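Chymotrypsin-like serine protease (Equine arteritis virus, PDB 1MBM) probably cleaves the viral replicase polyprotein as a chymotrypsin-like serine proteinase, one whose oxyanion hole takes alternate conformations. Local coordinates at residues V19-L29 with T66-L77. Residues are numbered along the deposited sequence; the frame is centred on the assembly and turned at random.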
ATOM      1  N   VAL A  19       4.418  -1.943  11.540  1.00  7.10           N
ATOM      2  CA  VAL A  19       4.723  -1.395  12.860  1.00  7.13           C
ATOM      3  C   VAL A  19       5.776  -0.290  12.773  1.00  7.31           C
ATOM      4  O   VAL A  19       6.757  -0.423  12.064  1.00  5.83           O
ATOM      5  CB  VAL A  19       5.217  -2.509  13.812  1.00  6.79           C
ATOM      6  CG1 VAL A  19       5.380  -1.979  15.211  1.00  5.41           C
ATOM      7  CG2 VAL A  19       4.220  -3.672  13.817  1.00  7.41           C
ATOM      8  N   TRP A  20       5.566   0.796  13.507  1.00  6.55           N
ATOM      9  CA  TRP A  20       6.416   1.973  13.388  1.00  8.01           C
ATOM     10  C   TRP A  20       6.621   2.688  14.708  1.00  8.09           C
ATOM     11  O   TRP A  20       5.928   2.419  15.683  1.00  6.10           O
ATOM     12  CB  TRP A  20       5.785   2.979  12.418  1.00  9.20           C
ATOM     13  CG  TRP A  20       5.280   2.380  11.149  1.00  9.47           C
ATOM     14  CD1 TRP A  20       4.091   1.724  10.961  1.00  8.82           C
ATOM     15  CD2 TRP A  20       5.940   2.384   9.880  1.00 11.37           C
ATOM     16  NE1 TRP A  20       3.981   1.315   9.654  1.00  6.09           N
ATOM     17  CE2 TRP A  20       5.105   1.706   8.969  1.00  9.10           C
ATOM     18  CE3 TRP A  20       7.164   2.884   9.420  1.00 10.01           C
ATOM     19  CZ2 TRP A  20       5.454   1.514   7.634  1.00  9.18           C
ATOM     20  CZ3 TRP A  20       7.510   2.693   8.086  1.00 10.85           C
ATOM     21  CH2 TRP A  20       6.657   2.012   7.213  1.00 11.94           C
ATOM     22  N   THR A  21       7.571   3.625  14.717  1.00  7.17           N
ATOM     23  CA  THR A  21       7.815   4.461  15.883  1.00  8.88           C
ATOM     24  C   THR A  21       7.361   5.892  15.582  1.00  9.17           C
ATOM     25  O   THR A  21       7.579   6.390  14.479  1.00  7.46           O
ATOM     26  CB  THR A  21       9.323   4.447  16.248  1.00 11.64           C
ATOM     27  OG1 THR A  21       9.687   3.143  16.724  1.00 15.85           O
ATOM     28  CG2 THR A  21       9.609   5.351  17.443  1.00 10.87           C
ATOM     29  N   ARG A  22       6.718   6.528  16.561  1.00  9.15           N
ATOM     30  CA  ARG A  22       6.307   7.927  16.473  1.00 11.59           C
ATOM     31  C   ARG A  22       6.205   8.548  17.882  1.00 10.26           C
ATOM     32  O   ARG A  22       5.427   8.086  18.706  1.00 10.06           O
ATOM     33  CB  ARG A  22       4.958   8.031  15.756  1.00 11.35           C
ATOM     34  CG  ARG A  22       4.509   9.462  15.443  1.00 12.37           C
ATOM     35  CD  ARG A  22       3.090   9.548  14.889  1.00  8.59           C
ATOM     36  NE  ARG A  22       2.129   8.867  15.755  1.00 11.77           N
ATOM     37  CZ  ARG A  22       0.959   8.393  15.350  1.00 10.13           C
ATOM     38  NH1 ARG A  22       0.594   8.519  14.083  1.00  8.15           N
ATOM     39  NH2 ARG A  22       0.147   7.799  16.216  1.00 12.72           N
ATOM     40  N   ASN A  23       6.991   9.580  18.156  1.00 12.76           N
ATOM     41  CA  ASN A  23       6.949  10.285  19.449  1.00 11.74           C
ATOM     42  C   ASN A  23       6.766   9.399  20.691  1.00 12.28           C
ATOM     43  O   ASN A  23       5.792   9.559  21.447  1.00 11.06           O
ATOM     44  CB  ASN A  23       5.856  11.355  19.432  1.00 12.43           C
ATOM     45  CG  ASN A  23       5.992  12.301  18.262  1.00 13.30           C
ATOM     46  OD1 ASN A  23       7.098  12.667  17.880  1.00 11.37           O
ATOM     47  ND2 ASN A  23       4.864  12.696  17.679  1.00 10.33           N
ATOM     48  N   ASN A  24       7.687   8.458  20.878  1.00  9.71           N
ATOM     49  CA  ASN A  24       7.677   7.556  22.035  1.00 13.16           C
ATOM     50  C   ASN A  24       6.509   6.567  22.087  1.00 13.81           C
ATOM     51  O   ASN A  24       6.255   5.939  23.116  1.00 16.35           O
ATOM     52  CB  ASN A  24       7.785   8.339  23.348  1.00 17.39           C
ATOM     53  CG  ASN A  24       8.451   7.542  24.443  1.00 21.26           C
ATOM     54  OD1 ASN A  24       9.609   7.145  24.314  1.00 27.67           O
ATOM     55  ND2 ASN A  24       7.722   7.294  25.526  1.00 25.31           N
ATOM     56  N   GLU A  25       5.778   6.443  20.989  1.00  9.85           N
ATOM     57  CA  GLU A  25       4.719   5.449  20.930  1.00 13.31           C
ATOM     58  C   GLU A  25       5.007   4.509  19.770  1.00 10.81           C
ATOM     59  O   GLU A  25       5.765   4.848  18.851  1.00  9.02           O
ATOM     60  CB  GLU A  25       3.328   6.100  20.831  1.00 13.65           C
ATOM     61  CG  GLU A  25       2.885   6.496  19.433  1.00 23.66           C
ATOM     62  CD  GLU A  25       1.774   7.534  19.443  1.00 31.46           C
ATOM     63  OE1 GLU A  25       0.910   7.479  20.353  1.00 32.11           O
ATOM     64  OE2 GLU A  25       1.764   8.407  18.545  1.00 25.79           O
ATOM     65  N   VAL A  26       4.445   3.307  19.849  1.00 10.44           N
ATOM     66  CA  VAL A  26       4.593   2.315  18.797  1.00  5.59           C
ATOM     67  C   VAL A  26       3.287   2.317  18.020  1.00  7.04           C
ATOM     68  O   VAL A  26       2.212   2.181  18.607  1.00  5.64           O
ATOM     69  CB  VAL A  26       4.910   0.931  19.390  1.00  6.53           C
ATOM     70  CG1 VAL A  26       4.769  -0.160  18.340  1.00  9.38           C
ATOM     71  CG2 VAL A  26       6.312   0.935  19.985  1.00  3.86           C
ATOM     72  N   VAL A  27       3.376   2.517  16.708  1.00  4.75           N
ATOM     73  CA  VAL A  27       2.191   2.660  15.874  1.00  7.59           C
ATOM     74  C   VAL A  27       1.985   1.462  14.957  1.00  7.72           C
ATOM     75  O   VAL A  27       2.921   1.000  14.303  1.00  9.02           O
ATOM     76  CB  VAL A  27       2.281   3.931  15.008  1.00  8.11           C
ATOM     77  CG1 VAL A  27       0.989   4.142  14.217  1.00 10.88           C
ATOM     78  CG2 VAL A  27       2.574   5.138  15.878  1.00  9.13           C
ATOM     79  N   VAL A  28       0.756   0.970  14.906  1.00  6.76           N
ATOM     80  CA  VAL A  28       0.421  -0.172  14.063  1.00  7.49           C
ATOM     81  C   VAL A  28      -0.641   0.220  13.033  1.00  5.51           C
ATOM     82  O   VAL A  28      -1.737   0.614  13.397  1.00  5.70           O
ATOM     83  CB  VAL A  28      -0.089  -1.356  14.931  1.00  9.25           C
ATOM     84  CG1 VAL A  28      -0.508  -2.554  14.053  1.00  7.33           C
ATOM     85  CG2 VAL A  28       0.972  -1.767  15.965  1.00  6.56           C
ATOM     86  N   LEU A  29      -0.329   0.082  11.753  1.00  5.20           N
ATOM     87  CA  LEU A  29      -1.283   0.401  10.682  1.00  7.75           C
ATOM     88  C   LEU A  29      -1.808  -0.836   9.968  1.00  8.32           C
ATOM     89  O   LEU A  29      -1.074  -1.798   9.781  1.00  9.62           O
ATOM     90  CB  LEU A  29      -0.630   1.280   9.625  1.00  7.57           C
ATOM     91  CG  LEU A  29       0.096   2.523  10.115  1.00  8.74           C
ATOM     92  CD1 LEU A  29       0.742   3.247   8.928  1.00  7.87           C
ATOM     93  CD2 LEU A  29      -0.855   3.437  10.890  1.00  7.27           C
ATOM     94  N   THR A  66       2.955   0.558  23.193  1.00 11.76           N
ATOM     95  CA  THR A  66       4.247   1.021  23.694  1.00 12.99           C
ATOM     96  C   THR A  66       5.353   0.012  23.421  1.00 13.87           C
ATOM     97  O   THR A  66       5.089  -1.132  23.021  1.00 11.21           O
ATOM     98  CB  THR A  66       4.187   1.316  25.212  1.00 15.56           C
ATOM     99  OG1 THR A  66       3.675   0.172  25.906  1.00 16.48           O
ATOM    100  CG2 THR A  66       3.175   2.418  25.530  1.00 13.69           C
ATOM    101  N   GLN A  67       6.593   0.449  23.653  1.00 13.23           N
ATOM    102  CA  GLN A  67       7.771  -0.391  23.474  1.00 12.80           C
ATOM    103  C   GLN A  67       7.766  -1.591  24.418  1.00 13.10           C
ATOM    104  O   GLN A  67       8.281  -2.645  24.076  1.00 12.80           O
ATOM    105  CB  GLN A  67       9.057   0.425  23.674  1.00 14.57           C
ATOM    106  CG  GLN A  67       9.478   1.268  22.474  1.00 17.15           C
ATOM    107  CD  GLN A  67      10.014   0.426  21.330  1.00 20.44           C
ATOM    108  OE1 GLN A  67      10.508  -0.688  21.545  1.00 18.72           O
ATOM    109  NE2 GLN A  67       9.924   0.952  20.112  1.00 15.96           N
ATOM    110  N   SER A  68       7.178  -1.436  25.599  1.00 14.54           N
ATOM    111  CA  SER A  68       7.103  -2.539  26.559  1.00 17.62           C
ATOM    112  C   SER A  68       6.079  -3.607  26.157  1.00 18.81           C
ATOM    113  O   SER A  68       6.105  -4.726  26.659  1.00 21.63           O
ATOM    114  CB  SER A  68       6.795  -2.010  27.962  1.00 17.91           C
ATOM    115  OG  SER A  68       5.676  -1.141  27.944  1.00 21.89           O
ATOM    116  N   GLU A  69       5.176  -3.254  25.250  1.00 18.54           N
ATOM    117  CA  GLU A  69       4.161  -4.186  24.781  1.00 15.85           C
ATOM    118  C   GLU A  69       4.561  -4.817  23.460  1.00 15.23           C
ATOM    119  O   GLU A  69       4.214  -5.966  23.175  1.00 14.41           O
ATOM    120  CB  GLU A  69       2.832  -3.459  24.610  1.00 14.67           C
ATOM    121  CG  GLU A  69       2.197  -3.042  25.917  1.00 16.99           C
ATOM    122  CD  GLU A  69       2.019  -4.225  26.848  1.00 22.48           C
ATOM    123  OE1 GLU A  69       1.425  -5.238  26.414  1.00 24.14           O
ATOM    124  OE2 GLU A  69       2.474  -4.146  28.005  1.00 27.29           O
ATOM    125  N   LEU A  70       5.282  -4.045  22.655  1.00 13.12           N
ATOM    126  CA  LEU A  70       5.724  -4.478  21.336  1.00 13.73           C
ATOM    127  C   LEU A  70       7.131  -3.934  21.086  1.00 13.73           C
ATOM    128  O   LEU A  70       7.294  -2.952  20.365  1.00 13.39           O
ATOM    129  CB  LEU A  70       4.755  -3.936  20.278  1.00 11.91           C
ATOM    130  CG  LEU A  70       4.771  -4.400  18.821  1.00 11.72           C
ATOM    131  CD1 LEU A  70       4.716  -5.905  18.723  1.00 12.81           C
ATOM    132  CD2 LEU A  70       3.588  -3.779  18.065  1.00 12.03           C
ATOM    133  N   PRO A  71       8.138  -4.554  21.705  1.00 13.87           N
ATOM    134  CA  PRO A  71       9.529  -4.102  21.566  1.00 13.81           C
ATOM    135  C   PRO A  71      10.130  -4.360  20.196  1.00 14.34           C
ATOM    136  O   PRO A  71       9.773  -5.312  19.512  1.00 14.82           O
ATOM    137  CB  PRO A  71      10.270  -4.940  22.619  1.00 13.64           C
ATOM    138  CG  PRO A  71       9.460  -6.181  22.725  1.00 10.52           C
ATOM    139  CD  PRO A  71       8.028  -5.700  22.627  1.00 14.22           C
ATOM    140  N   GLY A  72      11.070  -3.512  19.812  1.00 16.68           N
ATOM    141  CA  GLY A  72      11.744  -3.671  18.542  1.00 17.60           C
ATOM    142  C   GLY A  72      12.198  -2.338  17.993  1.00 16.95           C
ATOM    143  O   GLY A  72      11.712  -1.282  18.403  1.00 17.47           O
ATOM    144  N   ASN A  73      13.137  -2.385  17.062  1.00 16.61           N
ATOM    145  CA  ASN A  73      13.639  -1.168  16.451  1.00 15.87           C
ATOM    146  C   ASN A  73      12.796  -0.809  15.233  1.00 15.56           C
ATOM    147  O   ASN A  73      13.250  -0.923  14.089  1.00 16.26           O
ATOM    148  CB  ASN A  73      15.105  -1.328  16.064  1.00 17.30           C
ATOM    149  CG  ASN A  73      15.803  -0.001  15.906  1.00 21.03           C
ATOM    150  OD1 ASN A  73      15.436   0.984  16.549  1.00 20.97           O
ATOM    151  ND2 ASN A  73      16.814   0.037  15.045  1.00 29.50           N
ATOM    152  N   TRP A  74      11.564  -0.382  15.486  1.00  9.92           N
ATOM    153  CA  TRP A  74      10.648  -0.051  14.409  1.00 10.28           C
ATOM    154  C   TRP A  74      11.043   1.267  13.746  1.00 10.26           C
ATOM    155  O   TRP A  74      11.414   2.219  14.431  1.00 10.63           O
ATOM    156  CB  TRP A  74       9.209   0.015  14.938  1.00  7.58           C
ATOM    157  CG  TRP A  74       8.839  -1.128  15.847  1.00  7.05           C
ATOM    158  CD1 TRP A  74       8.474  -1.045  17.164  1.00  4.74           C
ATOM    159  CD2 TRP A  74       8.801  -2.521  15.511  1.00  6.80           C
ATOM    160  NE1 TRP A  74       8.201  -2.298  17.661  1.00  6.47           N
ATOM    161  CE2 TRP A  74       8.394  -3.223  16.668  1.00  9.38           C
ATOM    162  CE3 TRP A  74       9.054  -3.250  14.344  1.00  5.78           C
ATOM    163  CZ2 TRP A  74       8.242  -4.610  16.690  1.00  8.48           C
ATOM    164  CZ3 TRP A  74       8.905  -4.621  14.371  1.00  4.78           C
ATOM    165  CH2 TRP A  74       8.507  -5.289  15.538  1.00 10.36           C
ATOM    166  N   PRO A  75      10.976   1.309  12.416  1.00 10.46           N
ATOM    167  CA  PRO A  75      11.340   2.511  11.654  1.00 11.67           C
ATOM    168  C   PRO A  75      10.424   3.680  12.000  1.00  9.85           C
ATOM    169  O   PRO A  75       9.260   3.466  12.356  1.00  8.19           O
ATOM    170  CB  PRO A  75      11.129   2.078  10.200  1.00 11.81           C
ATOM    171  CG  PRO A  75      10.173   0.917  10.301  1.00 14.07           C
ATOM    172  CD  PRO A  75      10.593   0.192  11.534  1.00 11.26           C
ATOM    173  N   GLN A  76      10.959   4.894  11.928  1.00  8.92           N
ATOM    174  CA  GLN A  76      10.185   6.087  12.234  1.00  9.89           C
ATOM    175  C   GLN A  76       9.026   6.231  11.260  1.00  9.68           C
ATOM    176  O   GLN A  76       9.179   5.995  10.065  1.00  8.94           O
ATOM    177  CB  GLN A  76      11.076   7.327  12.173  1.00 14.21           C
ATOM    178  CG  GLN A  76      10.528   8.510  12.944  1.00 20.59           C
ATOM    179  CD  GLN A  76      10.715   8.362  14.440  1.00 19.75           C
ATOM    180  OE1 GLN A  76      11.530   7.556  14.886  1.00 21.17           O
ATOM    181  NE2 GLN A  76       9.970   9.144  15.217  1.00 24.41           N
ATOM    182  N   LEU A  77       7.860   6.600  11.774  1.00  8.24           N
ATOM    183  CA  LEU A  77       6.685   6.776  10.924  1.00 10.00           C
ATOM    184  C   LEU A  77       6.637   8.170  10.323  1.00 10.48           C
ATOM    185  O   LEU A  77       6.587   9.151  11.060  1.00  9.42           O
ATOM    186  CB  LEU A  77       5.400   6.545  11.729  1.00  9.34           C
ATOM    187  CG  LEU A  77       4.074   6.658  10.966  1.00 14.07           C
ATOM    188  CD1 LEU A  77       4.052   5.717   9.773  1.00  9.62           C
ATOM    189  CD2 LEU A  77       2.878   6.374  11.866  1.00 14.44           C
TER
HETATM  190  O   HOH W   1       6.841   3.203  23.806  1.00 36.63           O
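Val19 sets its CG1 methyl squarely over one face of the Trp74 indole, a CH-pi contact 3.4 Å from the centroid of the five-membered ring and 8° off its normal. Following Trp74 outward, CB lies against Thr21 OG1 and the carbonyl carbon of Trp20, CG, CD2 and CE2 sit under the Val19 methyl, CD1 also meets Val26 CG1, CE3 reaches Val19 CB, and CZ2 ends at the margin of the Val19 CG1 contact. An almost straight 2.9 Å bond from Trp74 NE1 to Leu70 O, in the ring plane, helps set how the indole is turned, while Gly72 CA lies against the opposite face, toward its rim. Strands 14-22 and 25-31 form a hairpin of the N-terminal barrel of this chymotrypsin-like fold, and residues 66-77 belong to the connection that leaves strand 60-65 and crosses toward the second barrel. Thr21 makes a single beta bridge with Gln76: its N donates to Pro75 O (2.9 Å) and its O accepts from Leu77 N (2.7 Å). Thr21 OG1 also donates to Trp74 O at 3.0 Å, from above the carbonyl plane. Leu77 extends CG away from its backbone N (chi1 -178°), and chi2 of 56° turns CD1 over the Trp20 ring, 3.9 Å from the five-membered centroid, and CD2 toward Val27 CG1.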